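Local coordinates for amidohydrolase (Staphylococcus aureus, PDB 3NUR), which is a putative metal-dependent amidohydrolase that probably hydrolyses a carbon-nitrogen bond, most likely in an amide, at a site inside a TIM barrel, at residues 294-303 with 324-334. Sequence-based numbering, arbitrary orientation.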
ATOM      1  N   LEU A 294      15.891   0.949  -0.379  1.00 11.13           N
ATOM      2  CA  LEU A 294      16.690   0.828   0.832  1.00 10.67           C
ATOM      3  C   LEU A 294      17.761   1.887   0.923  1.00 14.56           C
ATOM      4  O   LEU A 294      18.949   1.624   0.734  1.00 13.45           O
ATOM      5  CB  LEU A 294      17.209  -0.616   0.980  1.00 10.76           C
ATOM      6  CG  LEU A 294      16.137  -1.736   0.872  1.00 15.36           C
ATOM      7  CD1 LEU A 294      16.761  -3.100   1.084  1.00 14.86           C
ATOM      8  CD2 LEU A 294      14.963  -1.507   1.829  1.00 16.76           C
ATOM      9  N   THR A 295      17.305   3.118   1.189  1.00 10.67           N
ATOM     10  CA  THR A 295      18.170   4.289   1.201  1.00 10.26           C
ATOM     11  C   THR A 295      18.075   4.986   2.551  1.00 12.67           C
ATOM     12  O   THR A 295      16.971   5.236   3.040  1.00 12.45           O
ATOM     13  CB  THR A 295      17.832   5.176  -0.006  1.00 15.02           C
ATOM     14  OG1 THR A 295      16.437   5.513   0.047  1.00 14.89           O
ATOM     15  CG2 THR A 295      18.154   4.482  -1.361  1.00 14.02           C
ATOM     16  N   LYS A 296      19.231   5.208   3.189  1.00  9.59           N
ATOM     17  CA  LYS A 296      19.297   5.810   4.526  1.00  8.93           C
ATOM     18  C   LYS A 296      18.717   7.242   4.668  1.00 11.68           C
ATOM     19  O   LYS A 296      18.028   7.492   5.663  1.00  9.83           O
ATOM     20  CB  LYS A 296      20.733   5.723   5.088  1.00 12.61           C
ATOM     21  CG  LYS A 296      20.842   6.097   6.556  1.00 19.00           C
ATOM     22  CD  LYS A 296      22.247   5.879   7.132  1.00 23.26           C
ATOM     23  CE  LYS A 296      22.359   6.304   8.588  1.00 27.06           C
ATOM     24  NZ  LYS A 296      22.221   7.789   8.763  1.00 25.03           N
ATOM     25  N   PRO A 297      19.007   8.221   3.777  1.00  8.80           N
ATOM     26  CA  PRO A 297      18.490   9.586   4.025  1.00  9.11           C
ATOM     27  C   PRO A 297      16.972   9.693   4.197  1.00 10.72           C
ATOM     28  O   PRO A 297      16.504  10.427   5.068  1.00 10.77           O
ATOM     29  CB  PRO A 297      19.028  10.392   2.835  1.00 11.40           C
ATOM     30  CG  PRO A 297      20.240   9.592   2.353  1.00 15.94           C
ATOM     31  CD  PRO A 297      19.826   8.171   2.543  1.00 11.08           C
ATOM     32  N   GLN A 298      16.207   8.910   3.426  1.00  8.67           N
ATOM     33  CA  GLN A 298      14.740   8.882   3.489  1.00  7.95           C
ATOM     34  C   GLN A 298      14.307   8.189   4.777  1.00 10.34           C
ATOM     35  O   GLN A 298      13.393   8.672   5.439  1.00  9.46           O
ATOM     36  CB  GLN A 298      14.145   8.178   2.255  1.00 10.08           C
ATOM     37  CG  GLN A 298      14.259   9.011   0.961  1.00 14.46           C
ATOM     38  CD  GLN A 298      15.648   9.036   0.364  1.00 17.15           C
ATOM     39  OE1 GLN A 298      16.489   8.164   0.635  1.00 12.29           O
ATOM     40  NE2 GLN A 298      15.968  10.104  -0.368  1.00 15.10           N
ATOM     41  N   PHE A 299      15.002   7.101   5.172  1.00  7.84           N
ATOM     42  CA  PHE A 299      14.694   6.430   6.450  1.00  8.02           C
ATOM     43  C   PHE A 299      14.850   7.427   7.598  1.00 11.35           C
ATOM     44  O   PHE A 299      13.946   7.547   8.430  1.00 10.08           O
ATOM     45  CB  PHE A 299      15.606   5.206   6.706  1.00  9.19           C
ATOM     46  CG  PHE A 299      15.417   4.690   8.112  1.00 10.72           C
ATOM     47  CD1 PHE A 299      14.327   3.885   8.435  1.00 14.14           C
ATOM     48  CD2 PHE A 299      16.284   5.076   9.137  1.00 13.34           C
ATOM     49  CE1 PHE A 299      14.099   3.492   9.758  1.00 16.09           C
ATOM     50  CE2 PHE A 299      16.056   4.681  10.455  1.00 16.00           C
ATOM     51  CZ  PHE A 299      14.974   3.879  10.752  1.00 14.49           C
ATOM     52  N   ASP A 300      15.988   8.158   7.635  1.00 10.73           N
ATOM     53  CA  ASP A 300      16.232   9.142   8.705  1.00 10.49           C
ATOM     54  C   ASP A 300      15.145  10.211   8.769  1.00 12.27           C
ATOM     55  O   ASP A 300      14.705  10.550   9.867  1.00 10.49           O
ATOM     56  CB  ASP A 300      17.611   9.796   8.556  1.00 11.12           C
ATOM     57  CG  ASP A 300      18.783   8.841   8.727  1.00 19.10           C
ATOM     58  OD1 ASP A 300      18.577   7.729   9.269  1.00 18.15           O
ATOM     59  OD2 ASP A 300      19.891   9.180   8.274  1.00 20.94           O
ATOM     60  N   LEU A 301      14.699  10.717   7.603  1.00 10.02           N
ATOM     61  CA  LEU A 301      13.632  11.728   7.572  1.00 10.36           C
ATOM     62  C   LEU A 301      12.328  11.172   8.158  1.00 11.55           C
ATOM     63  O   LEU A 301      11.692  11.815   8.996  1.00 11.27           O
ATOM     64  CB  LEU A 301      13.402  12.189   6.120  1.00 11.33           C
ATOM     65  CG  LEU A 301      12.226  13.174   5.904  1.00 18.04           C
ATOM     66  CD1 LEU A 301      12.603  14.573   6.352  1.00 17.89           C
ATOM     67  CD2 LEU A 301      11.814  13.203   4.439  1.00 20.90           C
ATOM     68  N   VAL A 302      11.947   9.966   7.721  1.00  6.61           N
ATOM     69  CA  VAL A 302      10.704   9.308   8.134  1.00  7.21           C
ATOM     70  C   VAL A 302      10.754   9.020   9.635  1.00 11.13           C
ATOM     71  O   VAL A 302       9.788   9.312  10.337  1.00 12.57           O
ATOM     72  CB  VAL A 302      10.444   8.045   7.255  1.00 10.63           C
ATOM     73  CG1 VAL A 302       9.378   7.127   7.863  1.00 10.78           C
ATOM     74  CG2 VAL A 302      10.071   8.442   5.819  1.00 10.36           C
ATOM     75  N   LYS A 303      11.894   8.518  10.142  1.00  8.36           N
ATOM     76  CA  LYS A 303      12.021   8.269  11.587  1.00  8.74           C
ATOM     77  C   LYS A 303      11.807   9.563  12.403  1.00 12.35           C
ATOM     78  O   LYS A 303      11.149   9.521  13.441  1.00 12.28           O
ATOM     79  CB  LYS A 303      13.396   7.650  11.905  1.00 11.99           C
ATOM     80  CG  LYS A 303      13.539   7.143  13.340  1.00 20.28           C
ATOM     81  CD  LYS A 303      14.999   6.849  13.661  1.00 34.14           C
ATOM     82  CE  LYS A 303      15.236   6.529  15.119  1.00 42.76           C
ATOM     83  NZ  LYS A 303      16.682   6.315  15.412  1.00 48.13           N
ATOM     84  N   LYS A 324      19.934  -6.435  -0.487  1.00 16.64           N
ATOM     85  CA  LYS A 324      20.306  -6.018   0.879  1.00 16.39           C
ATOM     86  C   LYS A 324      19.115  -5.975   1.858  1.00 16.37           C
ATOM     87  O   LYS A 324      19.265  -5.502   2.993  1.00 14.29           O
ATOM     88  CB  LYS A 324      21.007  -4.649   0.842  1.00 19.64           C
ATOM     89  CG  LYS A 324      22.448  -4.722   0.321  1.00 38.93           C
ATOM     90  CD  LYS A 324      23.083  -3.333   0.222  1.00 52.09           C
ATOM     91  CE  LYS A 324      23.558  -2.785   1.554  1.00 66.17           C
ATOM     92  NZ  LYS A 324      23.516  -1.297   1.584  1.00 73.72           N
ATOM     93  N   LEU A 325      17.939  -6.512   1.444  1.00 11.75           N
ATOM     94  CA  LEU A 325      16.772  -6.516   2.326  1.00 10.81           C
ATOM     95  C   LEU A 325      17.067  -7.066   3.734  1.00 14.85           C
ATOM     96  O   LEU A 325      16.732  -6.421   4.730  1.00 14.89           O
ATOM     97  CB  LEU A 325      15.590  -7.251   1.674  1.00  9.65           C
ATOM     98  CG  LEU A 325      14.262  -7.044   2.398  1.00 12.59           C
ATOM     99  CD1 LEU A 325      13.689  -5.628   2.119  1.00 12.74           C
ATOM    100  CD2 LEU A 325      13.278  -8.071   1.988  1.00 11.60           C
ATOM    101  N   GLY A 326      17.760  -8.197   3.799  1.00 12.47           N
ATOM    102  CA  GLY A 326      18.070  -8.858   5.062  1.00 11.75           C
ATOM    103  C   GLY A 326      19.126  -8.217   5.938  1.00 17.36           C
ATOM    104  O   GLY A 326      19.271  -8.620   7.096  1.00 18.47           O
ATOM    105  N   VAL A 327      19.883  -7.221   5.405  1.00 12.69           N
ATOM    106  CA  VAL A 327      20.936  -6.556   6.178  1.00 12.84           C
ATOM    107  C   VAL A 327      20.737  -5.037   6.336  1.00 14.65           C
ATOM    108  O   VAL A 327      21.410  -4.427   7.160  1.00 14.60           O
ATOM    109  CB  VAL A 327      22.371  -6.911   5.665  1.00 17.73           C
ATOM    110  CG1 VAL A 327      22.632  -8.421   5.738  1.00 17.77           C
ATOM    111  CG2 VAL A 327      22.612  -6.380   4.256  1.00 17.63           C
ATOM    112  N   PHE A 328      19.820  -4.433   5.561  1.00  9.80           N
ATOM    113  CA  PHE A 328      19.597  -2.984   5.572  1.00  9.42           C
ATOM    114  C   PHE A 328      19.323  -2.422   6.953  1.00 13.45           C
ATOM    115  O   PHE A 328      19.881  -1.386   7.307  1.00 13.95           O
ATOM    116  CB  PHE A 328      18.494  -2.579   4.587  1.00 11.01           C
ATOM    117  CG  PHE A 328      18.127  -1.108   4.580  1.00 12.28           C
ATOM    118  CD1 PHE A 328      19.032  -0.149   4.139  1.00 14.77           C
ATOM    119  CD2 PHE A 328      16.858  -0.689   4.975  1.00 13.99           C
ATOM    120  CE1 PHE A 328      18.688   1.211   4.136  1.00 15.31           C
ATOM    121  CE2 PHE A 328      16.496   0.667   4.918  1.00 15.32           C
ATOM    122  CZ  PHE A 328      17.417   1.607   4.498  1.00 14.23           C
ATOM    123  N   LEU A 329      18.491  -3.109   7.740  1.00 10.53           N
ATOM    124  CA  LEU A 329      18.156  -2.618   9.086  1.00 11.08           C
ATOM    125  C   LEU A 329      19.343  -2.601  10.057  1.00 16.75           C
ATOM    126  O   LEU A 329      19.270  -1.946  11.098  1.00 16.94           O
ATOM    127  CB  LEU A 329      16.928  -3.342   9.669  1.00 11.49           C
ATOM    128  CG  LEU A 329      15.646  -3.259   8.825  1.00 16.31           C
ATOM    129  CD1 LEU A 329      14.554  -4.133   9.416  1.00 17.66           C
ATOM    130  CD2 LEU A 329      15.150  -1.816   8.674  1.00 16.47           C
ATOM    131  N   ASP A 330      20.449  -3.266   9.685  1.00 14.07           N
ATOM    132  CA  ASP A 330      21.678  -3.280  10.490  1.00 14.66           C
ATOM    133  C   ASP A 330      22.611  -2.089  10.164  1.00 21.47           C
ATOM    134  O   ASP A 330      23.635  -1.916  10.836  1.00 21.84           O
ATOM    135  CB  ASP A 330      22.424  -4.602  10.253  1.00 16.90           C
ATOM    136  CG  ASP A 330      21.662  -5.808  10.756  1.00 28.86           C
ATOM    137  OD1 ASP A 330      20.976  -5.685  11.797  1.00 29.53           O
ATOM    138  OD2 ASP A 330      21.751  -6.871  10.116  1.00 33.68           O
ATOM    139  N   GLU A 331      22.281  -1.292   9.124  1.00 17.03           N
ATOM    140  CA  GLU A 331      23.143  -0.195   8.645  1.00 16.35           C
ATOM    141  C   GLU A 331      22.593   1.188   8.975  1.00 20.26           C
ATOM    142  O   GLU A 331      23.033   2.183   8.390  1.00 21.23           O
ATOM    143  CB  GLU A 331      23.326  -0.312   7.116  1.00 17.87           C
ATOM    144  CG  GLU A 331      23.704  -1.702   6.630  1.00 27.62           C
ATOM    145  CD  GLU A 331      24.011  -1.814   5.149  1.00 57.12           C
ATOM    146  OE1 GLU A 331      24.761  -2.744   4.774  1.00 55.30           O
ATOM    147  OE2 GLU A 331      23.509  -0.977   4.363  1.00 60.79           O
ATOM    148  N   LEU A 332      21.625   1.260   9.880  1.00 15.99           N
ATOM    149  CA  LEU A 332      20.949   2.524  10.161  1.00 14.83           C
ATOM    150  C   LEU A 332      21.201   3.117  11.544  1.00 19.06           C
ATOM    151  O   LEU A 332      20.558   4.113  11.904  1.00 18.29           O
ATOM    152  CB  LEU A 332      19.443   2.364   9.907  1.00 14.32           C
ATOM    153  CG  LEU A 332      19.002   1.870   8.510  1.00 18.20           C
ATOM    154  CD1 LEU A 332      17.548   1.474   8.535  1.00 17.57           C
ATOM    155  CD2 LEU A 332      19.224   2.943   7.428  1.00 20.75           C
ATOM    156  N   GLY A 333      22.110   2.505  12.302  1.00 15.92           N
ATOM    157  CA  GLY A 333      22.422   2.923  13.668  1.00 15.90           C
ATOM    158  C   GLY A 333      21.267   2.760  14.643  1.00 19.14           C
ATOM    159  O   GLY A 333      21.123   3.552  15.573  1.00 20.02           O
ATOM    160  N   LEU A 334      20.427   1.732  14.439  1.00 13.21           N
ATOM    161  CA  LEU A 334      19.252   1.492  15.265  1.00 12.24           C
ATOM    162  C   LEU A 334      19.560   0.612  16.481  1.00 15.23           C
ATOM    163  O   LEU A 334      20.446  -0.245  16.421  1.00 15.42           O
ATOM    164  CB  LEU A 334      18.166   0.778  14.430  1.00 12.23           C
ATOM    165  CG  LEU A 334      17.601   1.515  13.199  1.00 16.94           C
ATOM    166  CD1 LEU A 334      16.764   0.550  12.356  1.00 17.29           C
ATOM    167  CD2 LEU A 334      16.786   2.727  13.618  1.00 20.28           C
TER
HETATM  168  O   HOH W   1      20.836  -0.862   0.900  1.00 49.49           O
HETATM  169  O   HOH W   2      18.474   4.825  17.075  1.00 31.69           O
HETATM  170  O   HOH W   3      18.866   5.758  13.594  1.00 46.26           O
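Leu294 lies across one face of the Phe328 ring, its CB 3.7 Å from the ring centroid and 12° off the normal, a CH-pi contact. The opposite face of the same ring takes Leu332 CD1, offset toward the rim, so the phenyl group is clasped between two leucines. CG of Leu294 stands anti to its carbonyl carbon (chi1 -52°), which carries CD1 on past the ring to Leu325 N at 3.6 Å and brings CD2 to the rim of the ring near Phe328 CD2. Leu332 works on two aromatics at once: its CD1 also sits over the centre of the Phe299 ring, 3.8 Å from the centroid, while its CD2 lies against the aliphatic chain of Lys296, 3.7 Å from CG. Leu334 reaches Phe299 obliquely, CD2 to CZ 3.6 Å. In this TIM-barrel amidohydrolase the contact joins helix 296-306 and the two residues that precede it to the short, weakly bonded helix 325-328 and a type I turn (Phe328 to Glu331), which lead on to helix 336-351, whose Ile342 touches both Phe299 and Leu334. It is peripheral packing; the calcium ion lies about 12 Å from the side chain of Leu325. No direct hydrogen bond crosses between 294-303 and 324-334, and the polar links run through water at the margins. One water accepts from Lys324 NZ and donates to Leu294 O; another joins Lys303 NZ to Leu332 O. Two salt bridges stay within their own segments: Lys296, bent at its last torsion, meets the syn lone pair of Asp300 OD2 with NZ at 2.8 Å, and Lys324 NZ grips Glu331 OE2 in the same manner.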